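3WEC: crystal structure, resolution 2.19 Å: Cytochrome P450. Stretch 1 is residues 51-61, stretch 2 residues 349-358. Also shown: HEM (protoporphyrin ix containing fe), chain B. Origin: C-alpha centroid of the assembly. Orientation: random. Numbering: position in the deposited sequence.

Stretch 1 (51-61) DYTSCDKVLRS
Stretch 2, residues 349-358: VSSLSYGRGI

Residues 52–60 form a helix that packs against an irregular segment, 349–358, burying 480 Å² in total. Asp-51 (chi1 58°, p) occupies the N-cap: Asp-51 OD1 accepts from Ser-54 N at 3.2 Å and from Ser-54 OG at 2.5 Å. From there i to i+4 backbone bonds carry the helix forward, ending in a weak one from Ser-61 N to Lys-57 O (3.1 Å); Ser-61 then departs to phi/psi -64/140. The second segment is extended at Ser-350 and Ser-351 (-92/135, -153/145), then folds into a type I turn from Leu-352 to Gly-355, closed by Gly-355 N to Leu-352 O at 3.0 Å and supported by Ser-353 N donating to Ser-351 OG at 3.0 Å. Beyond Gly-355 (84/-178) the chain extends again through Arg-356 (-149/148). Both segments advance in the same order along the contact, from Tyr-52 near Ser-350 to Arg-60 near Gly-357, whose CA atoms lie 4.6 Å apart; Leu-59 CA and Arg-356 CA are 5.5 Å apart.

The apolar contact centres on Leu-352 (m, t), which points toward the helix. Leu-352 CD1 meets Cys-55 CB at 3.6 Å and Tyr-52 CD1 at 3.8 Å, while Leu-352 CD2 lies 4.0 Å from CD1 of Leu-59 (m, t). The same Leu-59 CD1 is 4.0 Å from Gly-355 CA, covering the end of the turn.

Polar contacts converge on Arg-356, whose side chain (chi1 -109°, chi2 98°, chi3 178°, chi4 -94°) reaches back along the helix. Arg-356 NH1 forms a salt bridge with OD1 of Asp-56 (chi1 167°, t) at 2.8 Å. Arg-356 NH2 and NH1 also donate to Tyr-52 OH at 2.9 and 3.1 Å, respectively, the hydroxyl lying near the guanidinium plane. With Tyr-52 at chi1 -177° (t) and chi2 69°, Tyr-52 OH also lies 3.0 Å from Ser-350 OG. Asp-56 OD1 is shared: Arg-60 NH1 reaches it at 3.4 Å in a salt bridge with a weak hydrogen bond, and one face of the Arg-60 guanidinium covers Arg-356 CB and Gly-357 N.

Where the backbones converge, Leu-59 O and Arg-356 O stand 3.2 Å apart; both are acceptors, so no hydrogen bond joins them. Nearby, water 1 links the backbones, its oxygen donating to Arg-60 O (3.0 Å) and accepting from Ile-358 N (2.8 Å). At Gly-357 (90/-150) an ideal CB would sit only 3.3 Å from Arg-60 CA. At Gly-355 it would clash with HEM O2A, which lies 3.2 Å from Gly-355 CA.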

ATOM      1  N   ASP A  51     -13.103  14.993   0.206  1.00 52.39           N
ATOM      2  CA  ASP A  51     -12.646  15.988   1.156  1.00 53.84           C
ATOM      3  C   ASP A  51     -11.973  15.393   2.372  1.00 52.02           C
ATOM      4  O   ASP A  51     -12.479  14.443   2.961  1.00 52.01           O
ATOM      5  CB  ASP A  51     -13.816  16.892   1.602  1.00 58.40           C
ATOM      6  CG  ASP A  51     -14.959  16.103   2.238  1.00 59.88           C
ATOM      7  OD1 ASP A  51     -15.364  16.454   3.367  1.00 61.92           O
ATOM      8  OD2 ASP A  51     -15.445  15.135   1.601  1.00 59.23           O
ATOM      9  N   TYR A  52     -10.848  15.989   2.764  1.00 51.93           N
ATOM     10  CA  TYR A  52     -10.175  15.617   4.011  1.00 52.23           C
ATOM     11  C   TYR A  52     -11.138  15.221   5.135  1.00 53.62           C
ATOM     12  O   TYR A  52     -11.076  14.096   5.631  1.00 51.96           O
ATOM     13  CB  TYR A  52      -9.228  16.716   4.539  1.00 54.04           C
ATOM     14  CG  TYR A  52      -8.460  16.282   5.804  1.00 54.16           C
ATOM     15  CD1 TYR A  52      -7.471  15.284   5.735  1.00 51.24           C
ATOM     16  CD2 TYR A  52      -8.729  16.862   7.068  1.00 57.75           C
ATOM     17  CE1 TYR A  52      -6.777  14.867   6.869  1.00 50.73           C
ATOM     18  CE2 TYR A  52      -8.032  16.450   8.212  1.00 57.78           C
ATOM     19  CZ  TYR A  52      -7.053  15.454   8.097  1.00 54.47           C
ATOM     20  OH  TYR A  52      -6.353  15.032   9.194  1.00 54.91           O
ATOM     21  N   THR A  53     -12.026  16.115   5.534  1.00 56.75           N
ATOM     22  CA  THR A  53     -12.761  15.861   6.782  1.00 59.98           C
ATOM     23  C   THR A  53     -13.627  14.597   6.725  1.00 59.70           C
ATOM     24  O   THR A  53     -13.545  13.771   7.632  1.00 58.92           O
ATOM     25  CB  THR A  53     -13.545  17.083   7.303  1.00 64.79           C
ATOM     26  OG1 THR A  53     -12.726  18.253   7.198  1.00 65.38           O
ATOM     27  CG2 THR A  53     -13.925  16.881   8.773  1.00 67.60           C
ATOM     28  N   SER A  54     -14.408  14.434   5.649  1.00 60.57           N
ATOM     29  CA  SER A  54     -15.260  13.232   5.453  1.00 60.06           C
ATOM     30  C   SER A  54     -14.426  11.966   5.286  1.00 56.55           C
ATOM     31  O   SER A  54     -14.788  10.901   5.802  1.00 55.90           O
ATOM     32  CB  SER A  54     -16.210  13.390   4.249  1.00 61.09           C
ATOM     33  OG  SER A  54     -16.909  14.639   4.263  1.00 65.77           O
ATOM     34  N   CYS A  55     -13.317  12.080   4.546  1.00 54.73           N
ATOM     35  CA  CYS A  55     -12.364  10.952   4.394  1.00 51.89           C
ATOM     36  C   CYS A  55     -11.933  10.401   5.762  1.00 51.92           C
ATOM     37  O   CYS A  55     -12.031   9.183   5.999  1.00 52.34           O
ATOM     38  CB  CYS A  55     -11.134  11.379   3.599  1.00 49.62           C
ATOM     39  SG  CYS A  55     -11.305  11.387   1.793  1.00 52.61           S
ATOM     40  N   ASP A  56     -11.466  11.293   6.648  1.00 52.56           N
ATOM     41  CA  ASP A  56     -11.021  10.919   7.994  1.00 53.84           C
ATOM     42  C   ASP A  56     -12.188  10.304   8.707  1.00 55.62           C
ATOM     43  O   ASP A  56     -12.107   9.200   9.223  1.00 55.39           O
ATOM     44  CB  ASP A  56     -10.514  12.134   8.796  1.00 56.51           C
ATOM     45  CG  ASP A  56     -10.336  11.826  10.287  1.00 58.24           C
ATOM     46  OD1 ASP A  56      -9.194  11.685  10.758  1.00 58.02           O
ATOM     47  OD2 ASP A  56     -11.343  11.701  10.994  1.00 62.41           O
ATOM     48  N   LYS A  57     -13.282  11.051   8.716  1.00 59.19           N
ATOM     49  CA  LYS A  57     -14.526  10.659   9.348  1.00 61.53           C
ATOM     50  C   LYS A  57     -14.958   9.225   8.985  1.00 59.12           C
ATOM     51  O   LYS A  57     -15.228   8.423   9.873  1.00 59.24           O
ATOM     52  CB  LYS A  57     -15.606  11.702   9.013  1.00 65.84           C
ATOM     53  CG  LYS A  57     -15.819  12.807  10.057  1.00 71.64           C
ATOM     54  CD  LYS A  57     -14.545  13.473  10.595  1.00 71.37           C
ATOM     55  CE  LYS A  57     -14.846  14.713  11.454  1.00 77.54           C
ATOM     56  NZ  LYS A  57     -16.092  14.679  12.282  1.00 81.91           N
ATOM     57  N   VAL A  58     -14.983   8.903   7.691  1.00 57.00           N
ATOM     58  CA  VAL A  58     -15.381   7.556   7.221  1.00 56.44           C
ATOM     59  C   VAL A  58     -14.364   6.436   7.546  1.00 53.74           C
ATOM     60  O   VAL A  58     -14.753   5.315   7.921  1.00 53.18           O
ATOM     61  CB  VAL A  58     -15.722   7.559   5.700  1.00 56.13           C
ATOM     62  CG1 VAL A  58     -15.987   6.149   5.178  1.00 54.83           C
ATOM     63  CG2 VAL A  58     -16.911   8.465   5.413  1.00 58.86           C
ATOM     64  N   LEU A  59     -13.064   6.725   7.387  1.00 52.26           N
ATOM     65  CA  LEU A  59     -12.012   5.751   7.773  1.00 48.49           C
ATOM     66  C   LEU A  59     -12.124   5.389   9.269  1.00 50.35           C
ATOM     67  O   LEU A  59     -11.968   4.221   9.641  1.00 49.04           O
ATOM     68  CB  LEU A  59     -10.610   6.266   7.444  1.00 46.45           C
ATOM     69  CG  LEU A  59     -10.265   6.600   5.979  1.00 44.98           C
ATOM     70  CD1 LEU A  59      -8.972   7.404   5.899  1.00 43.76           C
ATOM     71  CD2 LEU A  59     -10.188   5.366   5.098  1.00 42.99           C
ATOM     72  N   ARG A  60     -12.473   6.373  10.105  1.00 53.39           N
ATOM     73  CA  ARG A  60     -12.471   6.198  11.568  1.00 55.88           C
ATOM     74  C   ARG A  60     -13.746   5.586  12.128  1.00 58.78           C
ATOM     75  O   ARG A  60     -13.710   4.880  13.132  1.00 60.62           O
ATOM     76  CB  ARG A  60     -12.199   7.527  12.281  1.00 59.13           C
ATOM     77  CG  ARG A  60     -10.860   8.173  11.943  1.00 57.81           C
ATOM     78  CD  ARG A  60     -10.528   9.287  12.924  1.00 61.01           C
ATOM     79  NE  ARG A  60      -9.658   8.744  13.959  1.00 62.25           N
ATOM     80  CZ  ARG A  60      -8.378   9.070  14.134  1.00 61.94           C
ATOM     81  NH1 ARG A  60      -7.787   9.983  13.370  1.00 61.48           N
ATOM     82  NH2 ARG A  60      -7.685   8.477  15.092  1.00 63.22           N
ATOM     83  N   SER A  61     -14.869   5.849  11.470  1.00 60.12           N
ATOM     84  CA  SER A  61     -16.198   5.535  12.018  1.00 64.20           C
ATOM     85  C   SER A  61     -16.472   4.027  12.242  1.00 64.15           C
ATOM     86  O   SER A  61     -16.088   3.199  11.429  1.00 61.13           O
ATOM     87  CB  SER A  61     -17.274   6.211  11.140  1.00 65.57           C
ATOM     88  OG  SER A  61     -18.468   5.456  11.022  1.00 67.71           O
ATOM     89  N   VAL A 349       2.717  17.998   8.438  1.00 83.41           N
ATOM     90  CA  VAL A 349       2.511  16.680   7.759  1.00 77.02           C
ATOM     91  C   VAL A 349       1.397  15.776   8.342  1.00 74.55           C
ATOM     92  O   VAL A 349       1.655  14.726   8.951  1.00 75.83           O
ATOM     93  CB  VAL A 349       3.822  15.876   7.541  1.00 73.62           C
ATOM     94  CG1 VAL A 349       3.559  14.777   6.521  1.00 70.28           C
ATOM     95  CG2 VAL A 349       4.962  16.769   7.048  1.00 74.91           C
ATOM     96  N   SER A 350       0.159  16.225   8.136  1.00 71.82           N
ATOM     97  CA  SER A 350      -1.065  15.482   8.419  1.00 65.81           C
ATOM     98  C   SER A 350      -1.338  14.797   7.099  1.00 61.19           C
ATOM     99  O   SER A 350      -1.202  15.443   6.029  1.00 61.10           O
ATOM    100  CB  SER A 350      -2.185  16.489   8.762  1.00 69.05           C
ATOM    101  OG  SER A 350      -3.469  15.892   8.860  1.00 68.13           O
ATOM    102  N   SER A 351      -1.680  13.503   7.145  1.00 54.28           N
ATOM    103  CA  SER A 351      -1.820  12.701   5.922  1.00 48.94           C
ATOM    104  C   SER A 351      -2.811  11.549   6.126  1.00 46.37           C
ATOM    105  O   SER A 351      -2.909  10.999   7.236  1.00 45.85           O
ATOM    106  CB  SER A 351      -0.438  12.166   5.466  1.00 46.86           C
ATOM    107  OG  SER A 351      -0.530  11.077   4.555  1.00 42.83           O
ATOM    108  N   LEU A 352      -3.563  11.222   5.068  1.00 42.39           N
ATOM    109  CA  LEU A 352      -4.428  10.037   5.065  1.00 39.17           C
ATOM    110  C   LEU A 352      -3.790   8.788   4.416  1.00 35.60           C
ATOM    111  O   LEU A 352      -4.450   7.770   4.291  1.00 34.48           O
ATOM    112  CB  LEU A 352      -5.766  10.345   4.400  1.00 39.32           C
ATOM    113  CG  LEU A 352      -6.594  11.462   5.037  1.00 42.55           C
ATOM    114  CD1 LEU A 352      -7.622  11.903   4.012  1.00 44.09           C
ATOM    115  CD2 LEU A 352      -7.251  11.000   6.326  1.00 42.77           C
ATOM    116  N   SER A 353      -2.509   8.840   4.061  1.00 33.73           N
ATOM    117  CA  SER A 353      -1.934   7.763   3.242  1.00 33.10           C
ATOM    118  C   SER A 353      -1.876   6.346   3.877  1.00 30.27           C
ATOM    119  O   SER A 353      -1.764   5.361   3.165  1.00 26.92           O
ATOM    120  CB  SER A 353      -0.598   8.190   2.627  1.00 32.66           C
ATOM    121  OG  SER A 353      -0.837   9.371   1.891  1.00 35.86           O
ATOM    122  N   TYR A 354      -1.974   6.298   5.213  1.00 30.35           N
ATOM    123  CA  TYR A 354      -1.968   5.046   5.946  1.00 28.93           C
ATOM    124  C   TYR A 354      -3.350   4.649   6.507  1.00 29.65           C
ATOM    125  O   TYR A 354      -3.466   3.643   7.211  1.00 28.64           O
ATOM    126  CB  TYR A 354      -0.954   5.134   7.066  1.00 29.25           C
ATOM    127  CG  TYR A 354       0.527   5.086   6.698  1.00 28.66           C
ATOM    128  CD1 TYR A 354       1.064   3.993   5.958  1.00 27.05           C
ATOM    129  CD2 TYR A 354       1.429   6.103   7.138  1.00 29.47           C
ATOM    130  CE1 TYR A 354       2.424   3.907   5.663  1.00 25.86           C
ATOM    131  CE2 TYR A 354       2.809   6.013   6.852  1.00 29.11           C
ATOM    132  CZ  TYR A 354       3.277   4.908   6.080  1.00 27.18           C
ATOM    133  OH  TYR A 354       4.601   4.766   5.789  1.00 26.58           O
ATOM    134  N   GLY A 355      -4.396   5.414   6.183  1.00 30.78           N
ATOM    135  CA  GLY A 355      -5.733   5.124   6.666  1.00 32.87           C
ATOM    136  C   GLY A 355      -5.787   5.748   8.055  1.00 35.56           C
ATOM    137  O   GLY A 355      -4.809   6.372   8.471  1.00 36.66           O
ATOM    138  N   ARG A 356      -6.900   5.593   8.764  1.00 37.40           N
ATOM    139  CA  ARG A 356      -7.054   6.123  10.135  1.00 40.67           C
ATOM    140  C   ARG A 356      -7.997   5.203  10.918  1.00 42.98           C
ATOM    141  O   ARG A 356      -8.906   4.576  10.334  1.00 45.48           O
ATOM    142  CB  ARG A 356      -7.633   7.553  10.124  1.00 43.07           C
ATOM    143  CG  ARG A 356      -6.655   8.681  10.509  1.00 43.34           C
ATOM    144  CD  ARG A 356      -6.103   9.320   9.266  1.00 41.99           C
ATOM    145  NE  ARG A 356      -5.183  10.442   9.427  1.00 42.63           N
ATOM    146  CZ  ARG A 356      -5.567  11.716   9.407  1.00 45.12           C
ATOM    147  NH1 ARG A 356      -6.861  12.001   9.323  1.00 47.06           N
ATOM    148  NH2 ARG A 356      -4.671  12.700   9.500  1.00 45.11           N
ATOM    149  N   GLY A 357      -7.776   5.095  12.223  1.00 43.33           N
ATOM    150  CA  GLY A 357      -8.575   4.224  13.037  1.00 43.22           C
ATOM    151  C   GLY A 357      -8.019   2.829  13.146  1.00 40.48           C
ATOM    152  O   GLY A 357      -6.792   2.634  13.080  1.00 38.64           O
ATOM    153  N   ILE A 358      -8.926   1.858  13.316  1.00 40.75           N
ATOM    154  CA  ILE A 358      -8.558   0.518  13.772  1.00 39.61           C
ATOM    155  C   ILE A 358      -7.762  -0.190  12.700  1.00 36.33           C
ATOM    156  O   ILE A 358      -6.954  -1.020  13.042  1.00 36.57           O
ATOM    157  CB  ILE A 358      -9.759  -0.376  14.226  1.00 41.61           C
ATOM    158  CG1 ILE A 358     -10.875  -0.379  13.167  1.00 41.85           C
ATOM    159  CG2 ILE A 358     -10.277   0.065  15.616  1.00 44.50           C
ATOM    160  CD1 ILE A 358     -12.001  -1.352  13.399  1.00 42.93           C
TER
HETATM  161  CHA HEM B 501      -3.458  -1.492   5.723  1.00 25.08           C
HETATM  162  CHB HEM B 501      -1.144   2.104   3.189  1.00 24.97           C
HETATM  163  CHC HEM B 501       3.149  -0.183   3.854  1.00 24.00           C
HETATM  164  CHD HEM B 501       0.739  -3.917   6.251  1.00 22.71           C
HETATM  165  C1A HEM B 501      -3.111  -0.339   4.921  1.00 24.28           C
HETATM  166  C2A HEM B 501      -4.177   0.552   4.355  1.00 28.16           C
HETATM  167  C3A HEM B 501      -3.474   1.587   3.634  1.00 29.55           C
HETATM  168  C4A HEM B 501      -2.070   1.213   3.796  1.00 24.80           C
HETATM  169  CMA HEM B 501      -4.084   2.778   2.860  1.00 28.39           C
HETATM  170  CAA HEM B 501      -5.707   0.544   4.464  1.00 27.61           C
HETATM  171  CBA HEM B 501      -5.975   1.336   5.758  1.00 27.44           C
HETATM  172  CGA HEM B 501      -7.470   1.670   5.925  1.00 31.98           C
HETATM  173  O1A HEM B 501      -8.371   0.968   5.378  1.00 28.10           O
HETATM  174  O2A HEM B 501      -7.777   2.642   6.673  1.00 31.39           O
HETATM  175  C1B HEM B 501       0.271   1.743   3.154  1.00 26.52           C
HETATM  176  C2B HEM B 501       1.210   2.713   2.597  1.00 23.93           C
HETATM  177  C3B HEM B 501       2.444   1.996   2.780  1.00 24.75           C
HETATM  178  C4B HEM B 501       2.094   0.733   3.418  1.00 25.81           C
HETATM  179  CMB HEM B 501       1.011   4.050   1.941  1.00 24.45           C
HETATM  180  CAB HEM B 501       3.761   2.541   2.358  1.00 26.47           C
HETATM  181  CBB HEM B 501       4.604   1.762   1.729  1.00 27.54           C
HETATM  182  C1C HEM B 501       2.875  -1.387   4.608  1.00 23.95           C
HETATM  183  C2C HEM B 501       3.896  -2.404   4.864  1.00 24.97           C
HETATM  184  C3C HEM B 501       3.157  -3.481   5.555  1.00 25.46           C
HETATM  185  C4C HEM B 501       1.768  -3.079   5.656  1.00 21.40           C
HETATM  186  CMC HEM B 501       5.344  -2.297   4.471  1.00 27.00           C
HETATM  187  CAC HEM B 501       3.654  -4.808   6.047  1.00 26.36           C
HETATM  188  CBC HEM B 501       4.934  -5.092   6.143  1.00 29.59           C
HETATM  189  C1D HEM B 501      -0.695  -3.601   6.263  1.00 24.71           C
HETATM  190  C2D HEM B 501      -1.624  -4.445   7.010  1.00 26.67           C
HETATM  191  C3D HEM B 501      -2.911  -3.740   6.856  1.00 26.71           C
HETATM  192  C4D HEM B 501      -2.526  -2.538   6.098  1.00 26.02           C
HETATM  193  CMD HEM B 501      -1.327  -5.766   7.683  1.00 28.24           C
HETATM  194  CAD HEM B 501      -4.265  -4.151   7.363  1.00 26.80           C
HETATM  195  CBD HEM B 501      -4.486  -3.377   8.685  1.00 24.47           C
HETATM  196  CGD HEM B 501      -5.791  -3.692   9.335  1.00 27.50           C
HETATM  197  O1D HEM B 501      -5.804  -3.710  10.599  1.00 29.53           O
HETATM  198  O2D HEM B 501      -6.810  -3.930   8.606  1.00 26.52           O
HETATM  199  NA  HEM B 501      -1.743   0.108   4.688  1.00 25.41           N
HETATM  200  NB  HEM B 501       0.773   0.597   3.704  1.00 25.46           N
HETATM  201  NC  HEM B 501       1.598  -1.749   5.130  1.00 22.44           N
HETATM  202  ND  HEM B 501      -1.215  -2.442   5.766  1.00 27.49           N
HETATM  203 FE   HEM B 501      -0.121  -1.021   4.677  1.00 24.39          FE
HETATM  204  O   HOH W   1     -11.514   2.889  13.582  1.00 34.11           O
HETATM  205  O   HOH W   2      -0.327  -1.827   2.342  1.00 21.46           O